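Local coordinates for protein cellulosomal scaffoldin (Bacteroides cellulosolvens, PDB 1TYJ) that probably binds a type II dockerin through this cohesin module, one of the docking units of a scaffoldin that helps assemble the bacterial cellulosome, at residues 34-44 / 126-137. Residues are numbered along the deposited sequence; the frame is centred on the assembly and turned at random. Where two conformers were deposited one is given.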
loop_
_atom_site.group_PDB
_atom_site.type_symbol
_atom_site.label_atom_id
_atom_site.label_comp_id
_atom_site.label_asym_id
_atom_site.label_seq_id
_atom_site.Cartn_x
_atom_site.Cartn_y
_atom_site.Cartn_z
ATOM N N GLN A 34 0.877 -4.078 7.140
ATOM C CA GLN A 34 2.230 -3.701 6.709
ATOM C C GLN A 34 2.409 -4.267 5.307
ATOM O O GLN A 34 2.042 -5.436 5.055
ATOM C CB GLN A 34 3.296 -4.278 7.652
ATOM C CG GLN A 34 4.662 -3.643 7.365
ATOM C CD GLN A 34 5.736 -4.088 8.317
ATOM O OE1 GLN A 34 5.533 -4.116 9.513
ATOM N NE2 GLN A 34 6.900 -4.406 7.777
ATOM N N PHE A 35 2.987 -3.462 4.419
ATOM C CA PHE A 35 3.231 -3.867 3.021
ATOM C C PHE A 35 4.694 -3.742 2.644
ATOM O O PHE A 35 5.359 -2.803 3.108
ATOM C CB PHE A 35 2.455 -2.979 2.041
ATOM C CG PHE A 35 0.955 -3.071 2.156
ATOM C CD1 PHE A 35 0.174 -1.929 1.934
ATOM C CD2 PHE A 35 0.308 -4.286 2.499
ATOM C CE1 PHE A 35 -1.197 -2.000 1.991
ATOM C CE2 PHE A 35 -1.077 -4.348 2.582
ATOM C CZ PHE A 35 -1.830 -3.211 2.325
ATOM N N ASN A 36 5.172 -4.680 1.813
ATOM C CA ASN A 36 6.451 -4.553 1.137
ATOM C C ASN A 36 6.120 -4.569 -0.358
ATOM O O ASN A 36 5.551 -5.555 -0.862
ATOM C CB ASN A 36 7.363 -5.735 1.488
ATOM C CG ASN A 36 8.789 -5.482 1.051
ATOM O OD1 ASN A 36 9.261 -6.020 0.024
ATOM N ND2 ASN A 36 9.457 -4.597 1.766
ATOM N N ILE A 37 6.441 -3.473 -1.050
ATOM C CA ILE A 37 6.039 -3.263 -2.469
ATOM C C ILE A 37 7.241 -2.959 -3.330
ATOM O O ILE A 37 8.086 -2.135 -2.977
ATOM C CB ILE A 37 4.997 -2.119 -2.584
ATOM C CG1 ILE A 37 3.741 -2.479 -1.795
ATOM C CG2 ILE A 37 4.715 -1.758 -4.068
ATOM C CD1 ILE A 37 2.665 -1.350 -1.762
ATOM N N LYS A 38 7.344 -3.646 -4.464
ATOM C CA LYS A 38 8.488 -3.429 -5.352
ATOM C C LYS A 38 8.004 -2.667 -6.573
ATOM O O LYS A 38 6.889 -2.877 -7.049
ATOM C CB LYS A 38 9.084 -4.801 -5.722
ATOM C CG LYS A 38 10.178 -4.789 -6.745
ATOM C CD LYS A 38 11.513 -4.921 -6.061
ATOM C CE LYS A 38 12.641 -4.475 -6.961
ATOM N NZ LYS A 38 12.484 -3.095 -7.485
ATOM N N TYR A 39 8.820 -1.749 -7.070
ATOM C CA TYR A 39 8.495 -1.060 -8.307
ATOM C C TYR A 39 9.766 -0.941 -9.127
ATOM O O TYR A 39 10.874 -1.183 -8.623
ATOM C CB TYR A 39 7.867 0.339 -8.019
ATOM C CG TYR A 39 8.854 1.286 -7.322
ATOM C CD1 TYR A 39 9.598 2.199 -8.072
ATOM C CD2 TYR A 39 9.039 1.254 -5.910
ATOM C CE1 TYR A 39 10.542 3.042 -7.475
ATOM C CE2 TYR A 39 9.975 2.047 -5.313
ATOM C CZ TYR A 39 10.706 2.965 -6.090
ATOM O OH TYR A 39 11.628 3.777 -5.497
ATOM N N ASN A 40 9.602 -0.589 -10.396
ATOM C CA ASN A 40 10.739 -0.501 -11.305
ATOM C C ASN A 40 11.338 0.903 -11.315
ATOM O O ASN A 40 10.738 1.821 -11.854
ATOM C CB ASN A 40 10.323 -0.917 -12.720
ATOM C CG ASN A 40 11.508 -1.044 -13.651
ATOM O OD1 ASN A 40 12.551 -0.404 -13.448
ATOM N ND2 ASN A 40 11.382 -1.933 -14.671
ATOM N N THR A 41 12.535 1.052 -10.723
ATOM C CA THR A 41 13.180 2.371 -10.607
ATOM C C THR A 41 13.616 2.991 -11.944
ATOM O O THR A 41 13.940 4.177 -12.002
ATOM C CB THR A 41 14.432 2.324 -9.684
ATOM O OG1 THR A 41 15.429 1.480 -10.269
ATOM C CG2 THR A 41 14.083 1.825 -8.289
ATOM N N THR A 42 13.632 2.204 -13.015
ATOM C CA THR A 42 13.933 2.737 -14.348
ATOM C C THR A 42 12.814 3.663 -14.827
ATOM O O THR A 42 13.082 4.656 -15.506
ATOM C CB THR A 42 14.127 1.576 -15.330
ATOM O OG1 THR A 42 15.237 0.793 -14.883
ATOM C CG2 THR A 42 14.381 2.055 -16.780
ATOM N N TYR A 43 11.562 3.359 -14.465
ATOM C CA TYR A 43 10.420 4.069 -15.041
ATOM C C TYR A 43 9.671 4.951 -14.081
ATOM O O TYR A 43 8.974 5.861 -14.521
ATOM C CB TYR A 43 9.422 3.080 -15.664
ATOM C CG TYR A 43 10.070 2.270 -16.771
ATOM C CD1 TYR A 43 10.506 0.957 -16.544
ATOM C CD2 TYR A 43 10.280 2.847 -18.033
ATOM C CE1 TYR A 43 11.128 0.218 -17.579
ATOM C CE2 TYR A 43 10.896 2.128 -19.045
ATOM C CZ TYR A 43 11.316 0.825 -18.809
ATOM O OH TYR A 43 11.920 0.122 -19.828
ATOM N N LEU A 44 9.771 4.649 -12.784
ATOM C CA LEU A 44 8.878 5.256 -11.776
ATOM C C LEU A 44 9.648 5.804 -10.582
ATOM O O LEU A 44 10.615 5.196 -10.108
ATOM C CB LEU A 44 7.873 4.197 -11.259
ATOM C CG LEU A 44 6.916 3.682 -12.341
ATOM C CD1 LEU A 44 6.222 2.471 -11.796
ATOM C CD2 LEU A 44 5.852 4.765 -12.718
ATOM N N ILE A 126 4.209 -1.929 -18.228
ATOM C CA ILE A 126 4.875 -2.526 -17.093
ATOM C C ILE A 126 3.874 -2.645 -15.951
ATOM O O ILE A 126 2.912 -1.880 -15.871
ATOM C CB ILE A 126 6.086 -1.675 -16.601
ATOM C CG1 ILE A 126 5.635 -0.305 -16.071
ATOM C CG2 ILE A 126 7.112 -1.465 -17.727
ATOM C CD1 ILE A 126 6.765 0.481 -15.327
ATOM N N LYS A 127 4.080 -3.639 -15.098
ATOM C CA LYS A 127 3.325 -3.755 -13.847
ATOM C C LYS A 127 3.578 -2.464 -13.058
ATOM O O LYS A 127 4.724 -2.035 -12.910
ATOM C CB LYS A 127 3.808 -4.977 -13.065
ATOM C CG LYS A 127 3.382 -6.309 -13.684
ATOM C CD LYS A 127 4.176 -7.422 -12.970
ATOM C CE LYS A 127 3.768 -8.819 -13.437
ATOM N NZ LYS A 127 4.506 -9.854 -12.626
ATOM N N LEU A 128 2.533 -1.844 -12.535
ATOM C CA LEU A 128 2.812 -0.602 -11.783
ATOM C C LEU A 128 3.662 -0.890 -10.529
ATOM O O LEU A 128 4.593 -0.122 -10.176
ATOM C CB LEU A 128 1.510 0.084 -11.396
ATOM C CG LEU A 128 1.679 1.408 -10.625
ATOM C CD1 LEU A 128 2.584 2.387 -11.407
ATOM C CD2 LEU A 128 0.306 2.051 -10.359
ATOM N N ALA A 129 3.331 -1.979 -9.852
ATOM C CA ALA A 129 4.085 -2.422 -8.679
ATOM C C ALA A 129 3.710 -3.859 -8.397
ATOM O O ALA A 129 2.733 -4.364 -8.959
ATOM C CB ALA A 129 3.757 -1.530 -7.466
ATOM N N THR A 130 4.474 -4.491 -7.513
ATOM C CA THR A 130 4.156 -5.821 -7.029
ATOM C C THR A 130 4.240 -5.883 -5.492
ATOM O O THR A 130 5.123 -5.264 -4.899
ATOM C CB THR A 130 5.147 -6.866 -7.651
ATOM O OG1 THR A 130 6.478 -6.588 -7.233
ATOM C CG2 THR A 130 5.079 -6.854 -9.186
ATOM N N PHE A 131 3.332 -6.621 -4.852
ATOM C CA PHE A 131 3.508 -6.911 -3.442
ATOM C C PHE A 131 4.412 -8.157 -3.355
ATOM O O PHE A 131 4.078 -9.209 -3.924
ATOM C CB PHE A 131 2.154 -7.246 -2.816
ATOM C CG PHE A 131 1.200 -6.078 -2.747
ATOM C CD1 PHE A 131 0.286 -5.852 -3.772
ATOM C CD2 PHE A 131 1.158 -5.262 -1.615
ATOM C CE1 PHE A 131 -0.652 -4.773 -3.703
ATOM C CE2 PHE A 131 0.231 -4.184 -1.511
ATOM C CZ PHE A 131 -0.674 -3.936 -2.562
ATOM N N GLU A 132 5.537 -8.069 -2.651
ATOM C CA GLU A 132 6.450 -9.222 -2.586
ATOM C C GLU A 132 7.151 -9.251 -1.250
ATOM O O GLU A 132 7.538 -8.204 -0.746
ATOM C CB GLU A 132 7.535 -9.084 -3.649
ATOM C CG GLU A 132 7.136 -9.314 -5.075
ATOM C CD GLU A 132 8.351 -9.240 -6.008
ATOM O OE1 GLU A 132 9.415 -9.823 -5.644
ATOM O OE2 GLU A 132 8.239 -8.596 -7.085
ATOM N N ASN A 133 7.345 -10.456 -0.704
ATOM C CA ASN A 133 8.015 -10.627 0.574
ATOM C C ASN A 133 9.372 -9.963 0.492
ATOM O O ASN A 133 10.016 -9.950 -0.574
ATOM C CB ASN A 133 8.180 -12.123 0.876
ATOM C CG ASN A 133 6.828 -12.854 1.112
ATOM O OD1 ASN A 133 6.704 -14.059 0.864
ATOM N ND2 ASN A 133 5.840 -12.139 1.604
ATOM N N GLY A 134 9.832 -9.405 1.600
ATOM C CA GLY A 134 11.194 -8.891 1.626
ATOM C C GLY A 134 11.562 -8.684 3.061
ATOM O O GLY A 134 11.447 -9.605 3.873
ATOM N N SER A 135 12.003 -7.468 3.369
ATOM C CA SER A 135 11.823 -6.921 4.702
ATOM C C SER A 135 12.319 -7.870 5.794
ATOM O O SER A 135 13.343 -8.536 5.648
ATOM C CB SER A 135 10.327 -6.637 4.889
ATOM O OG SER A 135 9.540 -7.754 4.440
ATOM N N SER A 136 11.587 -7.904 6.894
ATOM C CA SER A 136 11.811 -8.862 7.957
ATOM C C SER A 136 10.396 -9.274 8.377
ATOM O O SER A 136 10.130 -9.550 9.555
ATOM C CB SER A 136 12.576 -8.201 9.117
ATOM O OG SER A 136 13.616 -7.340 8.658
ATOM N N MET A 137 9.484 -9.281 7.402
ATOM C CA MET A 137 8.068 -9.556 7.661
ATOM C C MET A 137 7.847 -11.067 7.748
ATOM O O MET A 137 7.630 -11.729 6.719
ATOM C CB MET A 137 7.174 -8.937 6.562
ATOM C CG MET A 137 7.313 -7.405 6.357
ATOM S SD MET A 137 6.024 -6.611 5.325
ATOM C CE MET A 137 5.685 -7.944 4.195
HETATM O O HOH W 1 7.020 -0.804 -11.300
#
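Ile37 and Phe131 face each other as a non-hydrogen-bonded pair of two antiparallel strands, and three backbone bonds fix that register. Lys38 and Thr130 bond to each other in both directions, Lys38 N meeting Thr130 O at an N-H...O angle of 166°. Glu132 N reaches Asn36 O at 3.1 Å. Followed outward, Phe131 keeps CB and CG on the inner face; with CG anti to its carbonyl carbon (chi1 -68°), CD2 runs alongside Ile37 CG1 and CE2 comes 3.7 Å from Ile37 CD1. The same CE2 stands over the centre of the Phe35 ring, 3.9 Å from Phe35 CG; planes at 76° make this a T-shaped pair with Phe131 giving the edge. On the other face, in the conformer given, Thr130 OG1 lies beside Lys38 CB and donates to Glu132 OE2 on its anti side, tilted out of the carboxylate plane. Where regular pairing stops, water 1 bridges the two segments, accepting from Asn40 N and donating to Leu128 O. At the opposite end Asn36 packs its CB 3.9 Å from Met137 CE and its amide among Glu132, Gly134 and Ser135. Cut back to an alanine, Asn36 would lose the amide that lies against Glu132 O and Ser135, and a gap is likely to open beneath the 132-135 loop. Ile22 of strand 17-25 touches Phe35, Ile37 and Phe131, so this face belongs to the core of the cohesin beta sandwich; strand 30-38 also pairs with strands 85-92 and 144-148, and strand 126-131 continues the sheet to strand 166-169.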